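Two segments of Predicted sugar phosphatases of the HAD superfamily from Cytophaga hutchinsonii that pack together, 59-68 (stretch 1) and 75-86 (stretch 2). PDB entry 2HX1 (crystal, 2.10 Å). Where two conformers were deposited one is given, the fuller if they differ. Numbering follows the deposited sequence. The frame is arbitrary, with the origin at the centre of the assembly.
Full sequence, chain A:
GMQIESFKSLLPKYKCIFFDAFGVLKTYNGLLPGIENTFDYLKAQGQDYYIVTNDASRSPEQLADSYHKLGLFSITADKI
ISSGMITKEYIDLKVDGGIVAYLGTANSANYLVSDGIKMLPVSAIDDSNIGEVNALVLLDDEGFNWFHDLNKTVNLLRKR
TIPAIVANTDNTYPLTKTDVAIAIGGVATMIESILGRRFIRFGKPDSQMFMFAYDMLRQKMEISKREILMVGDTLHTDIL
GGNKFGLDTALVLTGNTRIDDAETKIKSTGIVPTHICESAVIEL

Stretch 1 59-68: SPEQLADSYH
Stretch 2 75-86: ITADKIISSGMI

A helix often docks on a neighbouring strand by presenting one apolar stripe, and the two stretches considered here illustrate how few residues this requires. Residues 60-68 form a helix, with phi/psi near -60/-40 throughout. Ser59 (-71/160, chi1 p) caps it: Gln62 N donates to Ser59 OG at 3.1 Å. The second stretch runs extended through Ile75 (-74/113) and Thr76 (-106/160), turns through a 3-10 segment at 77-79, continues as strand 80-82 and enters another helix, where Gly84 N donates to the capping Ser82 OG at 3.2 Å. Helix 60-68 and the strand run at 128° to each other, with their axes 8.7 Å apart at closest approach; the register is set by Glu61 CA and Ala77 CA, 4.8 Å apart. Together the stretches bury 480 Å².

Pro60, Ile75 and Ile80 cover the most surface. Pro60 lies in the first turn of the helix, where its lack of an amide hydrogen costs no helical bond; its CA-to-CB bond points toward the second stretch, and its ring has C-gamma exo pucker. Its CG lies 4.0 Å from SE of Met85, a selenomethionine with rotamers m, t, p, while its CB stands 4.4 Å from Ala77 CB and 4.5 Å from Ile80 CB.

Ile80 (-102/111; chi1 m, chi2 t) is the hub. Its CD1 reaches the helix backbone, 3.5 Å from Ala64 N, and also lies 3.9 Å from Ala64 CB and 4.1 Å from Tyr67 CE2. Its CG2 meets Leu63 CD1 at 3.7 Å; Leu63, chi1 m and chi2 t, also brings CD1 to 4.0 Å from Ser82 CB. A branched aliphatic chain suits this position: CG2 and CD1 both pack against Leu63, and CD1 also reaches Ala64 and Tyr67. The neighbouring Ile81 points away, as strand alternation predicts.

Close approach depends on small residues. Ala64 CB sits 3.6 Å from Ala77 N and 4.2 Å from Ala77 CB, and Ala77 CB in turn packs 3.7 Å from Glu61 CA. The carboxylate-bearing side chain of Glu61 leaves CA in the direction away from this contact, which suits its exposed position.

At the far end, Ile75 (chi1 m, chi2 m) combines apolar and polar contacts. Its CG2 lies 4.0 Å from CD2 of Tyr67, whose ring, with chi1 -70° and chi2 -73°, meets it obliquely. Ile75 O accepts the one hydrogen bond between the stretches, from His68 NE2 at 2.7 Å. His68 leaves its backbone sideways, but chi1 -59° and chi2 156° bring the ring edge to the carbonyl, with an N-H...O angle of 133°. Thus an apolar stripe supplies most of the contact, and one polar bond fastens its end.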

ATOM      1  N   SER A  59       5.312 -12.059  30.316  1.00 28.06           N
ATOM      2  CA  SER A  59       4.123 -11.925  31.160  1.00 28.30           C
ATOM      3  C   SER A  59       4.139 -10.588  31.889  1.00 28.28           C
ATOM      4  O   SER A  59       5.196  -9.998  32.038  1.00 28.32           O
ATOM      5  CB  SER A  59       4.088 -13.020  32.221  1.00 31.28           C
ATOM      6  OG  SER A  59       5.137 -12.882  33.180  1.00 26.15           O
ATOM      7  N   PRO A  60       2.973 -10.122  32.366  1.00 29.67           N
ATOM      8  CA  PRO A  60       2.925  -8.905  33.211  1.00 29.49           C
ATOM      9  C   PRO A  60       3.845  -8.971  34.434  1.00 28.48           C
ATOM     10  O   PRO A  60       4.482  -7.977  34.780  1.00 25.51           O
ATOM     11  CB  PRO A  60       1.466  -8.834  33.644  1.00 31.76           C
ATOM     12  CG  PRO A  60       0.726  -9.504  32.539  1.00 32.68           C
ATOM     13  CD  PRO A  60       1.624 -10.666  32.126  1.00 29.50           C
ATOM     14  N   GLU A  61       3.926 -10.150  35.046  1.00 29.32           N
ATOM     15  CA  GLU A  61       4.818 -10.416  36.192  1.00 30.57           C
ATOM     16  C   GLU A  61       6.285 -10.175  35.848  1.00 29.56           C
ATOM     17  O   GLU A  61       7.008  -9.574  36.625  1.00 30.51           O
ATOM     18  CB  GLU A  61       4.638 -11.879  36.696  1.00 32.53           C
ATOM     19  CG  GLU A  61       3.148 -12.284  37.038  1.00 45.61           C
ATOM     20  CD  GLU A  61       2.361 -12.965  35.849  1.00 52.35           C
ATOM     21  OE1 GLU A  61       2.390 -14.228  35.720  1.00 50.41           O
ATOM     22  OE2 GLU A  61       1.694 -12.247  35.069  1.00 46.29           O
ATOM     23  N   GLN A  62       6.706 -10.642  34.674  1.00 28.79           N
ATOM     24  CA  GLN A  62       8.074 -10.432  34.160  1.00 30.27           C
ATOM     25  C   GLN A  62       8.300  -9.012  33.704  1.00 27.10           C
ATOM     26  O   GLN A  62       9.371  -8.475  33.909  1.00 25.48           O
ATOM     27  CB  GLN A  62       8.391 -11.399  33.006  1.00 30.08           C
ATOM     28  CG  GLN A  62       8.628 -12.851  33.457  1.00 31.80           C
ATOM     29  CD  GLN A  62       8.781 -13.855  32.272  1.00 39.94           C
ATOM     30  OE1 GLN A  62       7.919 -13.930  31.350  1.00 46.68           O
ATOM     31  NE2 GLN A  62       9.879 -14.629  32.299  1.00 41.80           N
ATOM     32  N   LEU A  63       7.293  -8.389  33.099  1.00 27.01           N
ATOM     33  CA  LEU A  63       7.364  -6.972  32.760  1.00 25.64           C
ATOM     34  C   LEU A  63       7.552  -6.121  34.020  1.00 25.55           C
ATOM     35  O   LEU A  63       8.359  -5.185  34.015  1.00 25.99           O
ATOM     36  CB  LEU A  63       6.093  -6.549  32.003  1.00 27.99           C
ATOM     37  CG  LEU A  63       5.823  -7.122  30.612  1.00 27.25           C
ATOM     38  CD1 LEU A  63       4.417  -6.674  30.146  1.00 27.46           C
ATOM     39  CD2 LEU A  63       6.896  -6.630  29.673  1.00 18.63           C
ATOM     40  N   ALA A  64       6.832  -6.459  35.092  1.00 25.82           N
ATOM     41  CA  ALA A  64       6.987  -5.764  36.388  1.00 27.37           C
ATOM     42  C   ALA A  64       8.360  -6.017  37.004  1.00 28.31           C
ATOM     43  O   ALA A  64       8.961  -5.099  37.555  1.00 27.24           O
ATOM     44  CB  ALA A  64       5.873  -6.149  37.388  1.00 24.33           C
ATOM     45  N   ASP A  65       8.853  -7.254  36.897  1.00 30.21           N
ATOM     46  CA  ASP A  65      10.189  -7.612  37.399  0.70 30.38           C
ATOM     47  C   ASP A  65      11.270  -6.778  36.742  1.00 30.29           C
ATOM     48  O   ASP A  65      12.229  -6.389  37.386  1.00 32.09           O
ATOM     49  CB  ASP A  65      10.476  -9.101  37.154  0.70 32.00           C
ATOM     50  CG  ASP A  65      11.868  -9.535  37.657  0.70 35.86           C
ATOM     51  OD1 ASP A  65      12.131  -9.443  38.874  0.70 25.27           O
ATOM     52  OD2 ASP A  65      12.698  -9.966  36.821  0.70 39.31           O
ATOM     53  N   SER A  66      11.110  -6.484  35.455  1.00 28.76           N
ATOM     54  CA  SER A  66      12.050  -5.602  34.760  1.00 28.78           C
ATOM     55  C   SER A  66      12.125  -4.223  35.348  1.00 27.15           C
ATOM     56  O   SER A  66      13.203  -3.668  35.403  1.00 26.72           O
ATOM     57  CB  SER A  66      11.709  -5.429  33.281  1.00 29.72           C
ATOM     58  OG  SER A  66      11.610  -6.675  32.634  1.00 44.56           O
ATOM     59  N   TYR A  67      10.980  -3.657  35.756  1.00 28.11           N
ATOM     60  CA  TYR A  67      10.960  -2.352  36.444  1.00 29.32           C
ATOM     61  C   TYR A  67      11.585  -2.457  37.821  1.00 30.71           C
ATOM     62  O   TYR A  67      12.308  -1.564  38.221  1.00 32.34           O
ATOM     63  CB  TYR A  67       9.535  -1.764  36.554  1.00 29.08           C
ATOM     64  CG  TYR A  67       8.962  -1.301  35.222  1.00 29.45           C
ATOM     65  CD1 TYR A  67       9.409  -0.153  34.609  1.00 27.85           C
ATOM     66  CD2 TYR A  67       8.009  -2.048  34.571  1.00 29.85           C
ATOM     67  CE1 TYR A  67       8.886   0.262  33.379  1.00 29.59           C
ATOM     68  CE2 TYR A  67       7.496  -1.659  33.353  1.00 28.94           C
ATOM     69  CZ  TYR A  67       7.927  -0.508  32.767  1.00 29.21           C
ATOM     70  OH  TYR A  67       7.385  -0.162  31.559  1.00 30.99           O
ATOM     71  N   HIS A  68      11.304  -3.539  38.543  1.00 31.00           N
ATOM     72  CA  HIS A  68      11.943  -3.771  39.854  1.00 34.73           C
ATOM     73  C   HIS A  68      13.459  -3.805  39.744  1.00 35.45           C
ATOM     74  O   HIS A  68      14.136  -3.132  40.503  1.00 36.02           O
ATOM     75  CB  HIS A  68      11.465  -5.058  40.495  1.00 34.36           C
ATOM     76  CG  HIS A  68       9.992  -5.086  40.722  1.00 34.87           C
ATOM     77  ND1 HIS A  68       9.278  -6.254  40.834  1.00 31.52           N
ATOM     78  CD2 HIS A  68       9.094  -4.079  40.821  1.00 34.90           C
ATOM     79  CE1 HIS A  68       8.001  -5.964  41.007  1.00 39.67           C
ATOM     80  NE2 HIS A  68       7.864  -4.649  41.006  1.00 35.85           N
ATOM     81  N   ILE A  75       5.852  -0.244  40.627  1.00 38.50           N
ATOM     82  CA  ILE A  75       5.136  -0.867  39.508  1.00 36.00           C
ATOM     83  C   ILE A  75       4.930  -2.347  39.828  1.00 36.29           C
ATOM     84  O   ILE A  75       5.884  -3.107  39.909  1.00 38.95           O
ATOM     85  CB  ILE A  75       5.900  -0.763  38.162  1.00 35.76           C
ATOM     86  CG1 ILE A  75       6.424   0.659  37.909  1.00 36.59           C
ATOM     87  CG2 ILE A  75       5.007  -1.201  37.003  1.00 34.03           C
ATOM     88  CD1 ILE A  75       5.404   1.644  37.506  1.00 38.76           C
ATOM     89  N   THR A  76       3.677  -2.733  40.024  1.00 33.27           N
ATOM     90  CA  THR A  76       3.306  -4.108  40.307  1.00 33.89           C
ATOM     91  C   THR A  76       2.657  -4.719  39.062  1.00 32.58           C
ATOM     92  O   THR A  76       2.206  -3.989  38.176  1.00 29.53           O
ATOM     93  CB  THR A  76       2.334  -4.167  41.536  1.00 35.42           C
ATOM     94  OG1 THR A  76       1.244  -3.259  41.350  1.00 35.05           O
ATOM     95  CG2 THR A  76       3.032  -3.740  42.780  1.00 34.30           C
ATOM     96  N   ALA A  77       2.622  -6.054  38.995  1.00 29.99           N
ATOM     97  CA  ALA A  77       2.100  -6.747  37.827  1.00 28.79           C
ATOM     98  C   ALA A  77       0.629  -6.432  37.594  1.00 26.96           C
ATOM     99  O   ALA A  77       0.163  -6.481  36.463  1.00 26.19           O
ATOM    100  CB  ALA A  77       2.317  -8.273  37.950  1.00 30.31           C
ATOM    101  N   ASP A  78      -0.112  -6.133  38.658  1.00 27.51           N
ATOM    102  CA  ASP A  78      -1.535  -5.747  38.520  1.00 29.90           C
ATOM    103  C   ASP A  78      -1.723  -4.397  37.805  1.00 28.29           C
ATOM    104  O   ASP A  78      -2.819  -4.080  37.328  1.00 31.41           O
ATOM    105  CB  ASP A  78      -2.260  -5.749  39.889  1.00 29.76           C
ATOM    106  CG  ASP A  78      -1.774  -4.654  40.816  1.00 37.54           C
ATOM    107  OD1 ASP A  78      -0.554  -4.548  40.998  1.00 44.83           O
ATOM    108  OD2 ASP A  78      -2.604  -3.888  41.359  1.00 55.27           O
ATOM    109  N   LYS A  79      -0.668  -3.606  37.722  1.00 26.57           N
ATOM    110  CA  LYS A  79      -0.756  -2.295  37.084  1.00 29.01           C
ATOM    111  C   LYS A  79      -0.368  -2.351  35.610  1.00 27.17           C
ATOM    112  O   LYS A  79      -0.482  -1.345  34.915  1.00 26.54           O
ATOM    113  CB  LYS A  79       0.150  -1.299  37.794  1.00 31.32           C
ATOM    114  CG  LYS A  79      -0.009  -1.260  39.312  1.00 40.32           C
ATOM    115  CD  LYS A  79      -0.706  -0.025  39.852  1.00 45.41           C
ATOM    116  CE  LYS A  79      -0.473   0.107  41.387  1.00 48.91           C
ATOM    117  NZ  LYS A  79       0.974  -0.041  41.857  1.00 50.40           N
ATOM    118  N   ILE A  80       0.110  -3.515  35.155  1.00 26.91           N
ATOM    119  CA  ILE A  80       0.557  -3.692  33.781  1.00 25.90           C
ATOM    120  C   ILE A  80      -0.487  -4.428  32.936  1.00 25.07           C
ATOM    121  O   ILE A  80      -0.749  -5.625  33.113  1.00 23.16           O
ATOM    122  CB  ILE A  80       1.912  -4.401  33.720  1.00 26.42           C
ATOM    123  CG1 ILE A  80       2.928  -3.656  34.611  1.00 29.74           C
ATOM    124  CG2 ILE A  80       2.420  -4.461  32.284  1.00 27.12           C
ATOM    125  CD1 ILE A  80       4.341  -4.089  34.479  1.00 26.42           C
ATOM    126  N   ILE A  81      -1.073  -3.692  32.012  1.00 24.21           N
ATOM    127  CA  ILE A  81      -2.022  -4.251  31.068  0.70 25.37           C
ATOM    128  C   ILE A  81      -1.322  -4.355  29.721  1.00 25.37           C
ATOM    129  O   ILE A  81      -0.930  -3.359  29.141  1.00 24.17           O
ATOM    130  CB  ILE A  81      -3.271  -3.357  30.918  0.70 25.28           C
ATOM    131  CG1 ILE A  81      -3.882  -3.017  32.293  0.70 25.98           C
ATOM    132  CG2 ILE A  81      -4.272  -4.051  30.013  0.70 18.24           C
ATOM    133  CD1 ILE A  81      -4.840  -1.789  32.261  0.70 28.40           C
ATOM    134  N   SER A  82      -1.173  -5.570  29.225  1.00 25.15           N
ATOM    135  CA  SER A  82      -0.341  -5.839  28.083  1.00 26.08           C
ATOM    136  C   SER A  82      -1.135  -6.547  27.005  1.00 24.72           C
ATOM    137  O   SER A  82      -2.033  -7.333  27.319  1.00 24.37           O
ATOM    138  CB  SER A  82       0.772  -6.767  28.597  1.00 25.27           C
ATOM    139  OG  SER A  82       1.378  -7.509  27.573  1.00 32.56           O
ATOM    140  N   SER A  83      -0.756  -6.356  25.750  1.00 23.66           N
ATOM    141  CA  SER A  83      -1.500  -6.980  24.655  1.00 25.11           C
ATOM    142  C   SER A  83      -1.308  -8.498  24.665  1.00 25.43           C
ATOM    143  O   SER A  83      -2.145  -9.231  24.142  1.00 26.30           O
ATOM    144  CB  SER A  83      -1.141  -6.376  23.304  1.00 26.10           C
ATOM    145  OG  SER A  83       0.181  -6.672  22.963  1.00 25.77           O
ATOM    146  N   GLY A  84      -0.246  -8.979  25.305  1.00 23.63           N
ATOM    147  CA  GLY A  84      -0.075 -10.421  25.483  1.00 25.44           C
ATOM    148  C   GLY A  84      -1.224 -11.088  26.223  1.00 25.56           C
ATOM    149  O   GLY A  84      -1.505 -12.278  26.007  1.00 26.02           O
HETATM  150  N   MSE A  85      -1.910 -10.325  27.074  1.00 24.91           N
HETATM  151  CA  MSE A  85      -3.085 -10.847  27.770  0.70 27.12           C
HETATM  152  C   MSE A  85      -4.220 -11.142  26.786  1.00 27.07           C
HETATM  153  O   MSE A  85      -4.960 -12.123  26.947  1.00 26.68           O
HETATM  154  CB  MSE A  85      -3.540  -9.862  28.837  0.70 27.08           C
HETATM  155  CG  MSE A  85      -2.517  -9.741  29.987  0.70 32.63           C
HETATM  156 SE   MSE A  85      -2.663  -8.099  31.021  0.50 41.11          SE
HETATM  157  CE  MSE A  85      -4.617  -8.161  31.463  0.70 28.88           C
ATOM    158  N   ILE A  86      -4.355 -10.299  25.760  1.00 24.31           N
ATOM    159  CA  ILE A  86      -5.378 -10.495  24.765  0.60 26.41           C
ATOM    160  C   ILE A  86      -5.069 -11.739  23.955  1.00 26.17           C
ATOM    161  O   ILE A  86      -5.951 -12.578  23.712  1.00 27.59           O
ATOM    162  CB  ILE A  86      -5.507  -9.321  23.775  0.60 29.00           C
ATOM    163  CG1 ILE A  86      -5.780  -7.995  24.492  0.60 29.08           C
ATOM    164  CG2 ILE A  86      -6.632  -9.630  22.777  0.60 23.90           C
ATOM    165  CD1 ILE A  86      -5.668  -6.800  23.574  0.60 30.59           C
TER